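Local coordinates for extracellular solute-binding protein (Bordetella parapertussis, PDB 3PU5) that probably binds a small solute outside the cytoplasmic membrane, perhaps a polyamine, and delivers it to a membrane transporter, at residues Ser106-Pro119 against Lys229-Val243. Residues are numbered along the deposited sequence; the frame is centred on the assembly and turned at random.
Sequences SLYDYSSVGIAYRP and KWVDPTEGAVSSGPV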
ATOM      1  N   SER A 106      12.235  -0.689   4.572  1.00  8.87           N
ATOM      2  CA  SER A 106      11.720  -0.860   3.218  1.00  9.05           C
ATOM      3  C   SER A 106      10.275  -1.339   3.236  1.00  9.00           C
ATOM      4  O   SER A 106       9.894  -2.146   4.085  1.00  9.07           O
ATOM      5  CB  SER A 106      12.571  -1.880   2.463  1.00  8.04           C
ATOM      6  OG  SER A 106      12.066  -2.068   1.157  1.00  8.11           O
ATOM      7  N   LEU A 107       9.461  -0.849   2.306  1.00  7.95           N
ATOM      8  CA  LEU A 107       8.169  -1.479   2.067  1.00  7.83           C
ATOM      9  C   LEU A 107       8.441  -2.948   1.751  1.00  9.34           C
ATOM     10  O   LEU A 107       9.486  -3.269   1.182  1.00  8.45           O
ATOM     11  CB  LEU A 107       7.426  -0.814   0.902  1.00  7.47           C
ATOM     12  CG  LEU A 107       6.475   0.344   1.226  1.00  8.78           C
ATOM     13  CD1 LEU A 107       7.259   1.588   1.603  1.00  7.38           C
ATOM     14  CD2 LEU A 107       5.529   0.638   0.055  1.00  7.73           C
ATOM     15  N   TYR A 108       7.534  -3.843   2.145  1.00  7.30           N
ATOM     16  CA  TYR A 108       7.727  -5.263   1.845  1.00  7.53           C
ATOM     17  C   TYR A 108       6.610  -5.878   1.004  1.00  9.15           C
ATOM     18  O   TYR A 108       6.618  -7.077   0.735  1.00  9.28           O
ATOM     19  CB  TYR A 108       8.034  -6.100   3.099  1.00  8.11           C
ATOM     20  CG  TYR A 108       6.949  -6.234   4.162  1.00  8.35           C
ATOM     21  CD1 TYR A 108       6.127  -7.367   4.211  1.00  9.37           C
ATOM     22  CD2 TYR A 108       6.811  -5.283   5.173  1.00  8.39           C
ATOM     23  CE1 TYR A 108       5.167  -7.524   5.225  1.00 10.45           C
ATOM     24  CE2 TYR A 108       5.854  -5.426   6.184  1.00  8.46           C
ATOM     25  CZ  TYR A 108       5.041  -6.546   6.203  1.00 10.90           C
ATOM     26  OH  TYR A 108       4.107  -6.684   7.205  1.00 11.68           O
ATOM     27  N   ASP A 109       5.654  -5.040   0.612  1.00  7.92           N
ATOM     28  CA  ASP A 109       4.755  -5.330  -0.505  1.00  9.87           C
ATOM     29  C   ASP A 109       4.140  -3.999  -0.933  1.00  9.83           C
ATOM     30  O   ASP A 109       4.280  -2.999  -0.234  1.00 10.41           O
ATOM     31  CB  ASP A 109       3.684  -6.387  -0.139  1.00  9.59           C
ATOM     32  CG  ASP A 109       2.605  -5.855   0.809  1.00 11.61           C
ATOM     33  OD1 ASP A 109       1.868  -4.930   0.415  1.00 14.05           O
ATOM     34  OD2 ASP A 109       2.472  -6.379   1.938  1.00 11.63           O
ATOM     35  N   TYR A 110       3.495  -3.964  -2.088  1.00 10.45           N
ATOM     36  CA  TYR A 110       2.727  -2.775  -2.444  1.00 12.10           C
ATOM     37  C   TYR A 110       1.357  -3.162  -3.016  1.00 10.99           C
ATOM     38  O   TYR A 110       1.241  -4.115  -3.787  1.00 10.90           O
ATOM     39  CB  TYR A 110       3.529  -1.810  -3.358  1.00  8.48           C
ATOM     40  CG  TYR A 110       3.853  -2.332  -4.745  1.00 12.25           C
ATOM     41  CD1 TYR A 110       2.942  -2.204  -5.780  1.00 10.89           C
ATOM     42  CD2 TYR A 110       5.081  -2.943  -5.021  1.00 10.52           C
ATOM     43  CE1 TYR A 110       3.230  -2.676  -7.046  1.00 12.21           C
ATOM     44  CE2 TYR A 110       5.371  -3.426  -6.290  1.00 10.31           C
ATOM     45  CZ  TYR A 110       4.440  -3.294  -7.294  1.00 12.14           C
ATOM     46  OH  TYR A 110       4.704  -3.767  -8.560  1.00 13.86           O
ATOM     47  N   SER A 111       0.319  -2.464  -2.572  1.00 10.85           N
ATOM     48  CA  SER A 111      -0.996  -2.554  -3.209  1.00 10.38           C
ATOM     49  C   SER A 111      -1.252  -1.230  -3.905  1.00  9.90           C
ATOM     50  O   SER A 111      -0.797  -0.185  -3.428  1.00  8.81           O
ATOM     51  CB  SER A 111      -2.101  -2.869  -2.193  1.00 13.13           C
ATOM     52  OG  SER A 111      -2.270  -1.809  -1.275  1.00 16.60           O
ATOM     53  N   SER A 112      -1.961  -1.271  -5.036  1.00  9.54           N
ATOM     54  CA  SER A 112      -2.009  -0.128  -5.946  1.00  8.61           C
ATOM     55  C   SER A 112      -3.416   0.371  -6.233  1.00  9.06           C
ATOM     56  O   SER A 112      -4.281  -0.402  -6.657  1.00  8.36           O
ATOM     57  CB  SER A 112      -1.346  -0.487  -7.285  1.00  8.84           C
ATOM     58  OG  SER A 112      -0.029  -0.937  -7.081  1.00  8.66           O
ATOM     59  N   VAL A 113      -3.634   1.665  -6.019  1.00  8.86           N
ATOM     60  CA  VAL A 113      -4.889   2.286  -6.402  1.00  8.57           C
ATOM     61  C   VAL A 113      -4.856   2.666  -7.878  1.00  9.80           C
ATOM     62  O   VAL A 113      -3.982   3.420  -8.324  1.00  8.72           O
ATOM     63  CB  VAL A 113      -5.212   3.528  -5.556  1.00  8.97           C
ATOM     64  CG1 VAL A 113      -6.560   4.123  -5.987  1.00  7.49           C
ATOM     65  CG2 VAL A 113      -5.243   3.160  -4.072  1.00  8.82           C
ATOM     66  N   GLY A 114      -5.798   2.110  -8.632  1.00  7.97           N
ATOM     67  CA  GLY A 114      -5.981   2.468 -10.018  1.00  8.92           C
ATOM     68  C   GLY A 114      -7.434   2.860 -10.188  1.00 10.31           C
ATOM     69  O   GLY A 114      -8.055   3.374  -9.253  1.00  8.63           O
ATOM     70  N   ILE A 115      -7.975   2.604 -11.373  1.00  9.18           N
ATOM     71  CA  ILE A 115      -9.370   2.927 -11.664  1.00  8.66           C
ATOM     72  C   ILE A 115     -10.156   1.647 -11.936  1.00 11.26           C
ATOM     73  O   ILE A 115      -9.854   0.916 -12.887  1.00 10.47           O
ATOM     74  CB  ILE A 115      -9.470   3.858 -12.873  1.00  8.81           C
ATOM     75  CG1 ILE A 115      -8.653   5.130 -12.616  1.00 10.20           C
ATOM     76  CG2 ILE A 115     -10.940   4.195 -13.184  1.00  9.33           C
ATOM     77  CD1 ILE A 115      -8.015   5.721 -13.868  1.00 10.86           C
ATOM     78  N   ALA A 116     -11.144   1.362 -11.086  1.00  8.82           N
ATOM     79  CA  ALA A 116     -11.974   0.175 -11.256  1.00  9.20           C
ATOM     80  C   ALA A 116     -13.309   0.536 -11.901  1.00  9.25           C
ATOM     81  O   ALA A 116     -13.882   1.585 -11.603  1.00  8.64           O
ATOM     82  CB  ALA A 116     -12.188  -0.522  -9.909  1.00  7.38           C
ATOM     83  N   TYR A 117     -13.813  -0.326 -12.778  1.00  9.65           N
ATOM     84  CA  TYR A 117     -15.026   0.005 -13.523  1.00 10.64           C
ATOM     85  C   TYR A 117     -15.810  -1.232 -14.000  1.00 11.73           C
ATOM     86  O   TYR A 117     -15.318  -2.359 -13.949  1.00 11.69           O
ATOM     87  CB  TYR A 117     -14.682   0.907 -14.720  1.00 10.06           C
ATOM     88  CG  TYR A 117     -14.014   0.162 -15.867  1.00 12.63           C
ATOM     89  CD1 TYR A 117     -12.643  -0.085 -15.866  1.00 12.89           C
ATOM     90  CD2 TYR A 117     -14.761  -0.303 -16.943  1.00 13.89           C
ATOM     91  CE1 TYR A 117     -12.032  -0.786 -16.913  1.00 12.07           C
ATOM     92  CE2 TYR A 117     -14.168  -1.003 -17.985  1.00 13.93           C
ATOM     93  CZ  TYR A 117     -12.813  -1.238 -17.967  1.00 14.96           C
ATOM     94  OH  TYR A 117     -12.247  -1.922 -19.016  1.00 14.51           O
ATOM     95  N   ARG A 118     -17.038  -0.995 -14.457  1.00 12.61           N
ATOM     96  CA  ARG A 118     -17.876  -2.026 -15.059  1.00 13.24           C
ATOM     97  C   ARG A 118     -17.845  -1.886 -16.575  1.00 13.43           C
ATOM     98  O   ARG A 118     -18.330  -0.891 -17.115  1.00 14.29           O
ATOM     99  CB  ARG A 118     -19.320  -1.871 -14.586  1.00 14.85           C
ATOM    100  CG  ARG A 118     -19.601  -2.403 -13.197  1.00 14.22           C
ATOM    101  CD  ARG A 118     -21.090  -2.329 -12.901  1.00 20.61           C
ATOM    102  NE  ARG A 118     -21.864  -3.265 -13.716  1.00 22.72           N
ATOM    103  CZ  ARG A 118     -22.506  -4.324 -13.231  1.00 23.31           C
ATOM    104  NH1 ARG A 118     -23.185  -5.124 -14.045  1.00 19.04           N
ATOM    105  NH2 ARG A 118     -22.477  -4.574 -11.926  1.00 17.58           N
ATOM    106  N   PRO A 119     -17.265  -2.871 -17.275  1.00 13.77           N
ATOM    107  CA  PRO A 119     -17.211  -2.764 -18.739  1.00 13.22           C
ATOM    108  C   PRO A 119     -18.597  -2.606 -19.371  1.00 16.69           C
ATOM    109  O   PRO A 119     -18.711  -2.015 -20.441  1.00 17.33           O
ATOM    110  CB  PRO A 119     -16.583  -4.095 -19.168  1.00 14.61           C
ATOM    111  CG  PRO A 119     -15.750  -4.522 -17.965  1.00 16.13           C
ATOM    112  CD  PRO A 119     -16.530  -4.045 -16.763  1.00 13.32           C
ATOM    113  N   LYS A 229     -13.357  -4.617 -13.934  1.00 12.00           N
ATOM    114  CA  LYS A 229     -11.981  -4.610 -14.392  1.00 12.55           C
ATOM    115  C   LYS A 229     -11.237  -3.452 -13.746  1.00 13.16           C
ATOM    116  O   LYS A 229     -11.858  -2.517 -13.217  1.00 11.52           O
ATOM    117  CB  LYS A 229     -11.907  -4.517 -15.919  1.00 14.76           C
ATOM    118  CG  LYS A 229     -12.197  -5.833 -16.626  1.00 19.60           C
ATOM    119  CD  LYS A 229     -11.631  -5.830 -18.035  1.00 26.37           C
ATOM    120  CE  LYS A 229     -11.759  -7.197 -18.694  1.00 34.51           C
ATOM    121  NZ  LYS A 229     -13.172  -7.661 -18.769  1.00 34.26           N
ATOM    122  N   TRP A 230      -9.910  -3.529 -13.789  1.00 11.28           N
ATOM    123  CA  TRP A 230      -9.042  -2.545 -13.152  1.00 10.52           C
ATOM    124  C   TRP A 230      -8.157  -1.908 -14.204  1.00 10.84           C
ATOM    125  O   TRP A 230      -7.642  -2.597 -15.089  1.00 11.78           O
ATOM    126  CB  TRP A 230      -8.165  -3.224 -12.101  1.00  8.76           C
ATOM    127  CG  TRP A 230      -7.349  -2.284 -11.252  1.00 10.52           C
ATOM    128  CD1 TRP A 230      -7.782  -1.556 -10.187  1.00  9.34           C
ATOM    129  CD2 TRP A 230      -5.948  -1.994 -11.394  1.00 10.90           C
ATOM    130  NE1 TRP A 230      -6.744  -0.830  -9.651  1.00  8.82           N
ATOM    131  CE2 TRP A 230      -5.606  -1.080 -10.376  1.00 10.74           C
ATOM    132  CE3 TRP A 230      -4.952  -2.418 -12.286  1.00  9.95           C
ATOM    133  CZ2 TRP A 230      -4.306  -0.579 -10.222  1.00  9.30           C
ATOM    134  CZ3 TRP A 230      -3.660  -1.918 -12.132  1.00 12.12           C
ATOM    135  CH2 TRP A 230      -3.353  -1.006 -11.105  1.00  9.73           C
ATOM    136  N   VAL A 231      -7.982  -0.597 -14.100  1.00 10.92           N
ATOM    137  CA  VAL A 231      -7.124   0.146 -15.011  1.00 10.53           C
ATOM    138  C   VAL A 231      -5.817   0.520 -14.336  1.00 10.49           C
ATOM    139  O   VAL A 231      -5.804   1.089 -13.251  1.00  9.08           O
ATOM    140  CB  VAL A 231      -7.792   1.441 -15.520  1.00 10.89           C
ATOM    141  CG1 VAL A 231      -6.851   2.182 -16.455  1.00 11.80           C
ATOM    142  CG2 VAL A 231      -9.105   1.122 -16.238  1.00 11.17           C
ATOM    143  N   ASP A 232      -4.722   0.180 -14.999  1.00  9.77           N
ATOM    144  CA  ASP A 232      -3.398   0.660 -14.648  1.00 11.57           C
ATOM    145  C   ASP A 232      -3.246   2.011 -15.351  1.00 11.19           C
ATOM    146  O   ASP A 232      -2.996   2.060 -16.552  1.00 11.40           O
ATOM    147  CB  ASP A 232      -2.363  -0.347 -15.159  1.00 12.17           C
ATOM    148  CG  ASP A 232      -0.966  -0.064 -14.663  1.00 15.90           C
ATOM    149  OD1 ASP A 232      -0.776   0.924 -13.921  1.00 15.32           O
ATOM    150  OD2 ASP A 232      -0.051  -0.845 -15.012  1.00 16.53           O
ATOM    151  N   PRO A 233      -3.439   3.121 -14.614  1.00 11.07           N
ATOM    152  CA  PRO A 233      -3.500   4.435 -15.275  1.00 10.82           C
ATOM    153  C   PRO A 233      -2.171   4.815 -15.921  1.00 10.91           C
ATOM    154  O   PRO A 233      -1.120   4.500 -15.368  1.00 10.36           O
ATOM    155  CB  PRO A 233      -3.822   5.398 -14.121  1.00 10.50           C
ATOM    156  CG  PRO A 233      -4.329   4.515 -12.991  1.00 10.54           C
ATOM    157  CD  PRO A 233      -3.569   3.235 -13.153  1.00 10.41           C
ATOM    158  N   THR A 234      -2.208   5.489 -17.063  1.00 10.45           N
ATOM    159  CA  THR A 234      -0.960   5.813 -17.765  1.00 11.96           C
ATOM    160  C   THR A 234       0.006   6.683 -16.949  1.00 13.41           C
ATOM    161  O   THR A 234       1.227   6.586 -17.126  1.00 13.52           O
ATOM    162  CB  THR A 234      -1.203   6.430 -19.175  1.00 14.09           C
ATOM    163  OG1 THR A 234      -2.011   7.606 -19.066  1.00 15.67           O
ATOM    164  CG2 THR A 234      -1.919   5.427 -20.088  1.00 16.82           C
ATOM    165  N   GLU A 235      -0.521   7.518 -16.055  1.00  9.81           N
ATOM    166  CA  GLU A 235       0.338   8.345 -15.197  1.00 12.95           C
ATOM    167  C   GLU A 235       0.949   7.520 -14.069  1.00 13.53           C
ATOM    168  O   GLU A 235       1.814   7.994 -13.338  1.00 13.24           O
ATOM    169  CB  GLU A 235      -0.442   9.503 -14.583  1.00 12.13           C
ATOM    170  CG  GLU A 235      -1.196  10.349 -15.590  1.00 12.68           C
ATOM    171  CD  GLU A 235      -2.656   9.954 -15.730  1.00 12.54           C
ATOM    172  OE1 GLU A 235      -2.996   8.787 -15.443  1.00 13.06           O
ATOM    173  OE2 GLU A 235      -3.465  10.824 -16.135  1.00 12.07           O
ATOM    174  N   GLY A 236       0.479   6.283 -13.933  1.00 13.34           N
ATOM    175  CA  GLY A 236       0.916   5.400 -12.865  1.00 13.90           C
ATOM    176  C   GLY A 236      -0.161   5.177 -11.818  1.00 11.69           C
ATOM    177  O   GLY A 236      -0.918   6.087 -11.482  1.00 12.19           O
ATOM    178  N   ALA A 237      -0.238   3.957 -11.299  1.00 10.93           N
ATOM    179  CA  ALA A 237      -1.068   3.692 -10.129  1.00 10.91           C
ATOM    180  C   ALA A 237      -0.379   4.247  -8.868  1.00 12.00           C
ATOM    181  O   ALA A 237       0.844   4.414  -8.832  1.00 11.57           O
ATOM    182  CB  ALA A 237      -1.352   2.205  -9.996  1.00  9.75           C
ATOM    183  N   VAL A 238      -1.172   4.556  -7.851  1.00 11.87           N
ATOM    184  CA  VAL A 238      -0.651   5.124  -6.615  1.00 11.81           C
ATOM    185  C   VAL A 238      -0.630   4.031  -5.577  1.00  9.09           C
ATOM    186  O   VAL A 238      -1.680   3.514  -5.195  1.00  8.54           O
ATOM    187  CB  VAL A 238      -1.547   6.232  -6.099  1.00 14.42           C
ATOM    188  CG1 VAL A 238      -0.818   7.033  -5.027  1.00 16.58           C
ATOM    189  CG2 VAL A 238      -1.981   7.101  -7.247  1.00 19.00           C
ATOM    190  N   SER A 239       0.568   3.695  -5.114  1.00 10.16           N
ATOM    191  CA  SER A 239       0.767   2.477  -4.361  1.00 10.14           C
ATOM    192  C   SER A 239       1.277   2.748  -2.972  1.00 11.33           C
ATOM    193  O   SER A 239       1.988   3.722  -2.731  1.00 11.90           O
ATOM    194  CB  SER A 239       1.736   1.571  -5.102  1.00  9.63           C
ATOM    195  OG  SER A 239       1.259   1.319  -6.412  1.00 10.85           O
ATOM    196  N   SER A 240       0.893   1.874  -2.053  1.00  8.81           N
ATOM    197  CA  SER A 240       1.317   1.989  -0.677  1.00 11.63           C
ATOM    198  C   SER A 240       1.540   0.578  -0.160  1.00 10.27           C
ATOM    199  O   SER A 240       1.072  -0.400  -0.752  1.00 11.34           O
ATOM    200  CB  SER A 240       0.242   2.691   0.153  1.00 11.26           C
ATOM    201  OG  SER A 240      -0.046   3.984  -0.353  1.00 14.14           O
ATOM    202  N   GLY A 241       2.232   0.465   0.960  1.00 10.21           N
ATOM    203  CA  GLY A 241       2.465  -0.842   1.531  1.00  9.61           C
ATOM    204  C   GLY A 241       3.027  -0.749   2.929  1.00  9.43           C
ATOM    205  O   GLY A 241       3.446   0.323   3.369  1.00  8.57           O
ATOM    206  N   PRO A 242       3.049  -1.887   3.632  1.00  9.05           N
ATOM    207  CA  PRO A 242       3.580  -1.936   4.995  1.00  9.78           C
ATOM    208  C   PRO A 242       5.104  -1.873   4.964  1.00  8.48           C
ATOM    209  O   PRO A 242       5.725  -2.209   3.956  1.00  7.97           O
ATOM    210  CB  PRO A 242       3.091  -3.291   5.516  1.00 10.60           C
ATOM    211  CG  PRO A 242       2.931  -4.154   4.278  1.00 11.21           C
ATOM    212  CD  PRO A 242       2.575  -3.198   3.146  1.00  9.61           C
ATOM    213  N   VAL A 243       5.702  -1.411   6.055  1.00 10.42           N
ATOM    214  CA  VAL A 243       7.149  -1.242   6.113  1.00  8.35           C
ATOM    215  C   VAL A 243       7.773  -2.282   7.032  1.00 10.46           C
ATOM    216  O   VAL A 243       7.164  -2.684   8.035  1.00  8.19           O
ATOM    217  CB  VAL A 243       7.526   0.170   6.597  1.00  9.73           C
ATOM    218  CG1 VAL A 243       9.010   0.426   6.406  1.00 10.82           C
ATOM    219  CG2 VAL A 243       6.726   1.210   5.841  1.00 12.31           C
TER
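Backbone hydrogen bonds zip S111-Y117 antiparallel to two successive strands of the other segment. S111 and V113 exchange paired bonds with S240 and V238, and I115 and Y117 do the same with V231 and K229. The S111 N to S240 O bond measures 2.9 Å. Between V231 and V238 the chain leaves the strand through a type I turn, P233 to G236. A separate bond, Y108 N to P242 O (3.0 Å), joins the two segments at the other end, next to the L107-V243 bridge.

S106-S111 and S239-V243 run side by side across the waist of the molecule as crossover segments between the two lobes, consistent with the hinge of type II periplasmic binding proteins; the pairing of K229-V231 with I115-Y117 lies within one lobe.

Side-chain polar contact centres on S112 and S239, a non-hydrogen-bonded pair of the sheet whose hydroxyls are themselves hydrogen-bonded, S112 OG to S239 OG 2.7 Å. Each OG lies anti to its own carbonyl carbon (chi1 -56° in both), which turns the two oxygens together.

Aromatic and apolar packing occurs along the whole length. P242 lays CG over one face of the Y108 ring, 3.9 Å from the ring centroid in a CH-pi contact, while the D109 carboxylate lies against the proline ring, crossing it at about a right angle, with OD2 3.3 Å from P242 CG. The W230 indole comes up against the backbone of G114, where CZ2 is 3.5 Å from G114 CA; its NE1 is bonded to the carbonyl of G212. I115, V231 and Y117 share the opposite face of the sheet from W230, and there V231 CG2 touches Y117 CE1. P233 of the following loop meets I115 CD1 through its CG, with W129 of helix 129-138 against both I115 and P233.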